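Local coordinates for beta-lactamase YbxI (PDB 5E2F), which probably hydrolyses the beta-lactam ring of penicillins and related antibiotics, as a serine beta-lactamase of class D, at residues 44-49 with 255-260; 199-204 with 231-236. All coordinates share one frame; numbering follows the deposited sequence.

Contact 1: residues 44-49 with 255-260; sequences DEFKDT and KNITVD. With CA (calcium ion), chain C; CA (calcium ion), chain D.
Glu45 and Ile257 bring the two backbones nearest, with 5.9 Å from CA to CA. Asp44 and Glu45 belong to a short 3-10 segment; a type II beta turn from Phe46 to Thr49 follows, closed by Thr49 N bonding to Phe46 O at 2.9 Å, while residues 255-260 are regular helix. No direct hydrogen bond joins the two segments.

Ile257 makes the apolar part of the contact. Its CG2, set anti to the backbone N, sits over one face of the Phe46 ring, 3.9 Å from the ring centroid and 17° off the normal, a CH-pi contact displaced toward the CZ and CE2 rim. The other branch lies along the segment: CG1 comes within 3.6 Å of Glu45 O, and CD1 reaches toward Thr49 CG2. Phe46 also stacks on Tyr66, and Val247 of strand 239-247 touches Phe46, Thr49 and Ile257 alike. This is the outer side of the antiparallel sheet of the penicillin-recognising fold, where the C-terminal helix 251-264 and the N-terminal stretch lie together.

Further along the helix the contact turns polar. Asp260 CG lies anti to its backbone N (chi1 -172°), which carries the carboxylate across to Glu45, where OD2 rests 3.5 Å from Glu45 CG. The two carboxylate planes are 80° apart. One water donates to both Glu45 O and Asp260 OD2, bridging the segments. A calcium ion takes Asp44 OD2 at 2.4 Å and Glu45 OE2 at 2.3 Å plus three waters; two of these donate to Asp260, so Asp260 stands in the second shell of the ion. The cation and the Glu45 OE1 salt bridge to Lys264 probably ease the crowding of three acids. A second calcium ion is bound by Asp48 O.

Contact 2: residues 199-204 with 231-236; sequences IVKRMM and VGFIKT
Met204 and Phe233 make the main side-chain meeting here, between the 199-204 segment and a strand; the nearest CA atoms, those of Met204 and Gly232, are 7.8 Å apart. Met204, present as selenomethionine, extends to its SE atom with chi2 at 170° and then bends at chi3 (68°). That last turn swings the CE methyl onto the strand, where it lies 4.0 Å from Gly232 CA and close to Val231 O, against the backbone itself. The glycine suits its own backbone angles, at which a CB would press against the carbonyl oxygen of Val231.

The same methyl is 4.1 Å from Phe233 CE2, and SE lies equally near that corner of the ring. Measured to the ring centroid, SE is 5.3 Å away and well off the normal: an oblique Met-aromatic contact, with the two side chains crossing at about a right angle.

Lys201, three residues back from Met204, approaches the same CE2 with a methylene, its CD at 4.1 Å and again oblique to the ring. So a single ring corner receives both side chains. The lysine chain kinks at chi3 and carries its ammonium away from the ring to a salt bridge with Glu188 and a hydrogen bond to Ala186 O.

Around the rest of Phe233 lie Leu182, Leu185 and Ala186 of helix 175-186, while backbone bonds hold it to Tyr215 and Gly232 to Phe243 in the flanking strands. This joins the helical part of the molecule, through helices 175-186 and 194-203, to the inner face of the central antiparallel sheet, the alpha/beta architecture characteristic of serine beta-lactamases and penicillin-binding proteins.

From the N terminus, the turn 44-49 comes first, just ahead of strand 51-57, and waits some two hundred residues for its partner on helix 251-264. Contact 1 closes a loop round almost the whole fold and brings a segment near the N terminus against the last helix. Contact 2 is nested inside it: helix 194-203 runs into edge strand 205-208, strand 212-220 follows, and strand 228-236 comes back under the helix, a short loop with no helix in it, mostly strand. Contacts 1 and 2 have centres 20 Å apart and do not touch. Contact 1 joins the terminal elements on one side of the sheet; contact 2 joins helix 194-203 to the other.

Contact 1: residues 44-49 with 255-260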
ATOM      1  N   ASP A  44      18.322   7.793  11.834  1.00 14.10           N
ATOM      2  CA  ASP A  44      18.947   6.555  12.298  1.00 13.87           C
ATOM      3  C   ASP A  44      18.192   5.339  11.790  1.00 14.84           C
ATOM      4  O   ASP A  44      18.793   4.293  11.542  1.00 15.89           O
ATOM      5  CB  ASP A  44      18.975   6.526  13.823  1.00 16.01           C
ATOM      6  CG  ASP A  44      19.700   5.337  14.359  1.00 17.60           C
ATOM      7  OD1 ASP A  44      20.839   5.093  13.899  1.00 18.29           O
ATOM      8  OD2 ASP A  44      19.130   4.658  15.241  1.00 18.50           O
ATOM      9  N   GLU A  45      16.877   5.449  11.637  1.00 13.80           N
ATOM     10  CA  GLU A  45      16.072   4.305  11.237  1.00 14.95           C
ATOM     11  C   GLU A  45      16.332   3.937   9.791  1.00 15.06           C
ATOM     12  O   GLU A  45      16.051   2.798   9.400  1.00 16.49           O
ATOM     13  CB  GLU A  45      14.582   4.552  11.530  1.00 15.23           C
ATOM     14  CG  GLU A  45      14.290   4.577  13.071  1.00 15.99           C
ATOM     15  CD  GLU A  45      14.903   5.752  13.791  1.00 16.13           C
ATOM     16  OE1 GLU A  45      14.581   6.902  13.437  1.00 18.11           O
ATOM     17  OE2 GLU A  45      15.727   5.541  14.716  1.00 18.40           O
ATOM     18  N   PHE A  46      16.892   4.865   9.007  1.00 15.27           N
ATOM     19  CA  PHE A  46      17.294   4.621   7.626  1.00 17.02           C
ATOM     20  C   PHE A  46      18.767   4.263   7.489  1.00 19.36           C
ATOM     21  O   PHE A  46      19.308   4.311   6.372  1.00 21.35           O
ATOM     22  CB  PHE A  46      16.921   5.805   6.727  1.00 17.00           C
ATOM     23  CG  PHE A  46      15.467   5.812   6.335  1.00 14.49           C
ATOM     24  CD1 PHE A  46      15.028   5.188   5.171  1.00 15.01           C
ATOM     25  CD2 PHE A  46      14.538   6.439   7.160  1.00 15.04           C
ATOM     26  CE1 PHE A  46      13.691   5.204   4.843  1.00 15.37           C
ATOM     27  CE2 PHE A  46      13.201   6.433   6.838  1.00 13.82           C
ATOM     28  CZ  PHE A  46      12.773   5.802   5.682  1.00 14.63           C
ATOM     29  N   LYS A  47      19.428   3.917   8.595  1.00 19.70           N
ATOM     30  CA  LYS A  47      20.807   3.439   8.533  1.00 22.30           C
ATOM     31  C   LYS A  47      21.013   2.472   7.371  1.00 22.06           C
ATOM     32  O   LYS A  47      20.263   1.502   7.197  1.00 22.80           O
ATOM     33  CB  LYS A  47      21.170   2.739   9.843  1.00 26.77           C
ATOM     34  CG  LYS A  47      22.573   2.190   9.836  1.00 29.69           C
ATOM     35  CD  LYS A  47      23.003   1.889  11.249  1.00 35.39           C
ATOM     36  CE  LYS A  47      22.458   0.565  11.715  1.00 40.26           C
ATOM     37  NZ  LYS A  47      23.450  -0.508  11.436  1.00 43.79           N
ATOM     38  N   ASP A  48      22.041   2.757   6.573  1.00 22.89           N
ATOM     39  CA  ASP A  48      22.480   1.907   5.473  1.00 24.58           C
ATOM     40  C   ASP A  48      21.452   1.784   4.362  1.00 22.25           C
ATOM     41  O   ASP A  48      21.562   0.886   3.521  1.00 24.64           O
ATOM     42  CB  ASP A  48      22.911   0.510   5.942  1.00 29.63           C
ATOM     43  CG  ASP A  48      24.116   0.547   6.860  1.00 36.44           C
ATOM     44  OD1 ASP A  48      24.975   1.440   6.673  1.00 38.87           O
ATOM     45  OD2 ASP A  48      24.207  -0.313   7.767  1.00 39.24           O
ATOM     46  N   THR A  49      20.450   2.658   4.320  1.00 18.86           N
ATOM     47  CA  THR A  49      19.406   2.556   3.298  1.00 18.22           C
ATOM     48  C   THR A  49      19.165   3.926   2.681  1.00 19.50           C
ATOM     49  O   THR A  49      19.192   4.946   3.375  1.00 25.46           O
ATOM     50  CB  THR A  49      18.075   2.038   3.923  1.00 20.12           C
ATOM     51  OG1 THR A  49      18.306   0.794   4.593  1.00 23.42           O
ATOM     52  CG2 THR A  49      17.010   1.810   2.894  1.00 23.02           C
ATOM     53  N   LYS A 255       8.954  -2.204   5.708  1.00 11.68           N
ATOM     54  CA  LYS A 255       8.068  -2.414   6.851  1.00 11.25           C
ATOM     55  C   LYS A 255       8.832  -2.376   8.166  1.00 11.93           C
ATOM     56  O   LYS A 255       8.378  -1.748   9.134  1.00 12.75           O
ATOM     57  CB  LYS A 255       7.333  -3.751   6.712  1.00 11.88           C
ATOM     58  CG  LYS A 255       6.413  -4.033   7.900  1.00 13.43           C
ATOM     59  CD  LYS A 255       5.562  -5.252   7.744  1.00 16.01           C
ATOM     60  CE  LYS A 255       4.669  -5.412   8.986  1.00 18.69           C
ATOM     61  NZ  LYS A 255       3.900  -6.687   8.995  1.00 20.10           N
ATOM     62  N   ASN A 256      10.023  -2.996   8.214  1.00 12.57           N
ATOM     63  CA  ASN A 256      10.794  -2.993   9.450  1.00 13.38           C
ATOM     64  C   ASN A 256      11.241  -1.591   9.839  1.00 13.24           C
ATOM     65  O   ASN A 256      11.221  -1.242  11.023  1.00 14.36           O
ATOM     66  CB  ASN A 256      11.988  -3.946   9.323  1.00 16.05           C
ATOM     67  CG  ASN A 256      11.549  -5.396   9.282  1.00 19.15           C
ATOM     68  OD1 ASN A 256      10.425  -5.730   9.689  1.00 23.12           O
ATOM     69  ND2 ASN A 256      12.409  -6.253   8.780  1.00 21.29           N
ATOM     70  N   ILE A 257      11.649  -0.774   8.860  1.00 12.66           N
ATOM     71  CA  ILE A 257      11.989   0.624   9.132  1.00 11.78           C
ATOM     72  C   ILE A 257      10.777   1.353   9.700  1.00 11.81           C
ATOM     73  O   ILE A 257      10.880   2.108  10.677  1.00 12.58           O
ATOM     74  CB  ILE A 257      12.492   1.301   7.844  1.00 12.92           C
ATOM     75  CG1 ILE A 257      13.864   0.744   7.480  1.00 13.12           C
ATOM     76  CG2 ILE A 257      12.533   2.836   8.023  1.00 14.00           C
ATOM     77  CD1 ILE A 257      14.307   1.164   6.109  1.00 14.86           C
ATOM     78  N   THR A 258       9.614   1.153   9.076  1.00 12.27           N
ATOM     79  CA  THR A 258       8.401   1.833   9.522  1.00 11.97           C
ATOM     80  C   THR A 258       8.056   1.463  10.958  1.00 12.61           C
ATOM     81  O   THR A 258       7.727   2.331  11.766  1.00 12.96           O
ATOM     82  CB  THR A 258       7.215   1.463   8.610  1.00 12.47           C
ATOM     83  OG1 THR A 258       7.558   1.731   7.244  1.00 12.81           O
ATOM     84  CG2 THR A 258       5.973   2.294   8.985  1.00 13.25           C
ATOM     85  N   VAL A 259       8.073   0.172  11.281  1.00 12.69           N
ATOM     86  CA  VAL A 259       7.735  -0.267  12.629  1.00 13.44           C
ATOM     87  C   VAL A 259       8.716   0.314  13.627  1.00 13.62           C
ATOM     88  O   VAL A 259       8.326   0.729  14.727  1.00 13.98           O
ATOM     89  CB  VAL A 259       7.664  -1.805  12.676  1.00 15.01           C
ATOM     90  CG1 VAL A 259       7.617  -2.320  14.125  1.00 17.26           C
ATOM     91  CG2 VAL A 259       6.444  -2.276  11.882  1.00 16.12           C
ATOM     92  N   ASP A 260      10.005   0.354  13.266  1.00 13.13           N
ATOM     93  CA  ASP A 260      11.008   0.971  14.138  1.00 13.19           C
ATOM     94  C   ASP A 260      10.632   2.432  14.427  1.00 12.93           C
ATOM     95  O   ASP A 260      10.599   2.859  15.587  1.00 14.65           O
ATOM     96  CB  ASP A 260      12.363   0.853  13.421  1.00 14.70           C
ATOM     97  CG  ASP A 260      13.563   1.264  14.261  1.00 18.84           C
ATOM     98  OD1 ASP A 260      13.424   1.695  15.413  1.00 22.00           O
ATOM     99  OD2 ASP A 260      14.701   1.178  13.724  1.00 18.97           O
TER
HETATM  100 CA    CA C 301      16.944   4.210  16.144  0.85 16.53          CA
HETATM  101 CA    CA D 302      21.987  -0.361   1.560  0.64 32.81          CA
HETATM  102  O   HOH W   1      15.211   0.677  10.993  1.00 19.54           O
HETATM  103  O   HOH W   2      14.974   3.445  16.917  1.00 23.54           O
HETATM  104  O   HOH W   3      16.944   2.393  14.608  1.00 21.91           O
HETATM  105  O   HOH W   4      18.022   3.007  17.765  1.00 33.56           O
HETATM  106  O   HOH W   5      21.450  -2.041   3.160  1.00 44.07           O
HETATM  107  O   HOH W   6      19.673  -0.499   1.241  1.00 36.02           O

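Contact 2: residues 199-204 with 231-236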
ATOM      1  N   ILE A 199     -13.955  -2.633   3.811  1.00 14.76           N
ATOM      2  CA  ILE A 199     -13.426  -3.968   3.533  1.00 14.88           C
ATOM      3  C   ILE A 199     -11.939  -3.884   3.244  1.00 13.10           C
ATOM      4  O   ILE A 199     -11.140  -4.642   3.800  1.00 13.62           O
ATOM      5  CB  ILE A 199     -14.175  -4.610   2.353  1.00 15.75           C
ATOM      6  CG1 ILE A 199     -15.604  -4.987   2.734  1.00 19.49           C
ATOM      7  CG2 ILE A 199     -13.456  -5.884   1.855  1.00 15.85           C
ATOM      8  CD1 ILE A 199     -16.471  -5.287   1.516  1.00 23.31           C
ATOM      9  N   VAL A 200     -11.534  -2.940   2.391  1.00 12.04           N
ATOM     10  CA  VAL A 200     -10.123  -2.874   2.017  1.00 12.78           C
ATOM     11  C   VAL A 200      -9.261  -2.464   3.207  1.00 12.65           C
ATOM     12  O   VAL A 200      -8.181  -3.025   3.427  1.00 13.02           O
ATOM     13  CB  VAL A 200      -9.906  -1.999   0.774  1.00 12.80           C
ATOM     14  CG1 VAL A 200      -8.409  -1.817   0.463  1.00 14.50           C
ATOM     15  CG2 VAL A 200     -10.611  -2.639  -0.425  1.00 13.96           C
ATOM     16  N   LYS A 201      -9.738  -1.519   4.020  1.00 13.45           N
ATOM     17  CA  LYS A 201      -9.001  -1.166   5.227  1.00 14.90           C
ATOM     18  C   LYS A 201      -8.812  -2.391   6.123  1.00 13.88           C
ATOM     19  O   LYS A 201      -7.701  -2.657   6.608  1.00 14.33           O
ATOM     20  CB  LYS A 201      -9.704  -0.011   5.938  1.00 18.09           C
ATOM     21  CG  LYS A 201      -9.418   1.284   5.199  1.00 22.15           C
ATOM     22  CD  LYS A 201      -9.617   2.501   6.040  1.00 28.25           C
ATOM     23  CE  LYS A 201     -10.837   3.217   5.668  1.00 28.66           C
ATOM     24  NZ  LYS A 201     -11.143   4.383   6.600  1.00 26.77           N
ATOM     25  N   ARG A 202      -9.890  -3.152   6.375  0.56 14.11           N
ATOM     26  CA  ARG A 202      -9.744  -4.357   7.195  0.56 14.87           C
ATOM     27  C   ARG A 202      -8.709  -5.303   6.602  0.56 13.09           C
ATOM     28  O   ARG A 202      -7.888  -5.874   7.331  0.56 13.50           O
ATOM     29  CB  ARG A 202     -11.074  -5.092   7.352  0.56 17.42           C
ATOM     30  CG  ARG A 202     -12.044  -4.408   8.246  0.56 18.25           C
ATOM     31  CD  ARG A 202     -13.135  -5.361   8.738  0.56 19.15           C
ATOM     32  NE  ARG A 202     -13.767  -6.130   7.668  0.56 22.57           N
ATOM     33  CZ  ARG A 202     -14.872  -5.773   7.017  0.56 25.72           C
ATOM     34  NH1 ARG A 202     -15.363  -6.566   6.071  0.56 24.93           N
ATOM     35  NH2 ARG A 202     -15.495  -4.633   7.306  0.56 27.45           N
HETATM   36  N   MSE A 203      -8.719  -5.466   5.282  1.00 12.74           N
HETATM   37  CA  MSE A 203      -7.771  -6.359   4.623  1.00 12.40           C
HETATM   38  C   MSE A 203      -6.325  -5.944   4.851  1.00 11.22           C
HETATM   39  O   MSE A 203      -5.425  -6.770   4.712  1.00 12.88           O
HETATM   40  CB  MSE A 203      -8.048  -6.411   3.128  1.00 12.64           C
HETATM   41  CG  MSE A 203      -9.316  -7.202   2.791  1.00 12.70           C
HETATM   42 SE   MSE A 203      -9.834  -7.053   0.924  0.73 15.24          SE
HETATM   43  CE  MSE A 203      -8.134  -6.766   0.056  1.00 15.38           C
HETATM   44  N   MSE A 204      -6.091  -4.647   5.109  1.00 10.82           N
HETATM   45  CA  MSE A 204      -4.742  -4.094   5.315  1.00 10.97           C
HETATM   46  C   MSE A 204      -4.230  -4.287   6.731  1.00 11.08           C
HETATM   47  O   MSE A 204      -3.071  -3.979   7.001  1.00 12.62           O
HETATM   48  CB  MSE A 204      -4.703  -2.591   4.967  1.00 11.70           C
HETATM   49  CG  MSE A 204      -4.972  -2.286   3.495  1.00 12.69           C
HETATM   50 SE   MSE A 204      -5.223  -0.411   3.162  0.75 15.50          SE
HETATM   51  CE  MSE A 204      -3.408   0.179   3.522  1.00 15.29           C
ATOM     52  N   VAL A 231       3.202   1.085   2.989  1.00 11.38           N
ATOM     53  CA  VAL A 231       2.325   2.258   2.992  1.00 10.69           C
ATOM     54  C   VAL A 231       1.078   1.908   3.775  1.00 10.39           C
ATOM     55  O   VAL A 231       0.611   0.772   3.740  1.00 12.10           O
ATOM     56  CB  VAL A 231       1.990   2.721   1.551  1.00 11.53           C
ATOM     57  CG1 VAL A 231       3.273   2.947   0.756  1.00 13.30           C
ATOM     58  CG2 VAL A 231       1.088   1.745   0.810  1.00 12.55           C
ATOM     59  N   GLY A 232       0.516   2.877   4.480  1.00 11.24           N
ATOM     60  CA  GLY A 232      -0.663   2.531   5.260  1.00 13.02           C
ATOM     61  C   GLY A 232      -1.003   3.589   6.290  1.00 11.78           C
ATOM     62  O   GLY A 232      -0.784   4.797   6.070  1.00 12.71           O
ATOM     63  N   PHE A 233      -1.556   3.113   7.409  1.00 12.80           N
ATOM     64  CA  PHE A 233      -2.065   3.996   8.444  1.00 14.45           C
ATOM     65  C   PHE A 233      -1.871   3.332   9.785  1.00 13.91           C
ATOM     66  O   PHE A 233      -1.866   2.107   9.897  1.00 18.61           O
ATOM     67  CB  PHE A 233      -3.615   4.106   8.453  1.00 21.74           C
ATOM     68  CG  PHE A 233      -4.264   4.103   7.116  1.00 17.96           C
ATOM     69  CD1 PHE A 233      -4.110   5.180   6.309  1.00 23.63           C
ATOM     70  CD2 PHE A 233      -5.020   3.022   6.659  1.00 23.24           C
ATOM     71  CE1 PHE A 233      -4.647   5.230   5.095  1.00 24.45           C
ATOM     72  CE2 PHE A 233      -5.589   3.068   5.362  1.00 20.91           C
ATOM     73  CZ  PHE A 233      -5.364   4.183   4.599  1.00 19.64           C
ATOM     74  N   ILE A 234      -1.761   4.140  10.818  1.00 13.09           N
ATOM     75  CA  ILE A 234      -1.819   3.615  12.166  1.00 14.96           C
ATOM     76  C   ILE A 234      -2.875   4.396  12.926  1.00 15.50           C
ATOM     77  O   ILE A 234      -2.883   5.636  12.893  1.00 15.90           O
ATOM     78  CB  ILE A 234      -0.456   3.615  12.872  1.00 15.12           C
ATOM     79  CG1 ILE A 234      -0.631   3.054  14.285  1.00 18.39           C
ATOM     80  CG2 ILE A 234       0.198   5.003  12.858  1.00 15.43           C
ATOM     81  CD1 ILE A 234       0.582   2.454  14.854  1.00 19.34           C
ATOM     82  N   LYS A 235      -3.783   3.675  13.566  1.00 16.59           N
ATOM     83  CA  LYS A 235      -4.824   4.276  14.376  1.00 18.30           C
ATOM     84  C   LYS A 235      -4.464   4.053  15.833  1.00 19.05           C
ATOM     85  O   LYS A 235      -4.181   2.920  16.233  1.00 21.23           O
ATOM     86  CB  LYS A 235      -6.164   3.616  14.069  1.00 22.21           C
ATOM     87  CG  LYS A 235      -7.314   4.114  14.917  1.00 28.08           C
ATOM     88  CD  LYS A 235      -8.603   3.384  14.517  1.00 33.48           C
ATOM     89  CE  LYS A 235      -9.786   3.779  15.395  1.00 40.48           C
ATOM     90  NZ  LYS A 235     -10.160   5.214  15.236  1.00 44.78           N
ATOM     91  N   THR A 236      -4.458   5.131  16.612  1.00 20.75           N
ATOM     92  CA  THR A 236      -4.236   5.072  18.042  1.00 25.71           C
ATOM     93  C   THR A 236      -5.462   5.653  18.730  1.00 31.60           C
ATOM     94  O   THR A 236      -6.394   6.141  18.082  1.00 32.82           O
ATOM     95  CB  THR A 236      -3.020   5.914  18.448  1.00 26.00           C
ATOM     96  OG1 THR A 236      -3.350   7.299  18.297  1.00 27.69           O
ATOM     97  CG2 THR A 236      -1.786   5.565  17.610  1.00 25.99           C
TER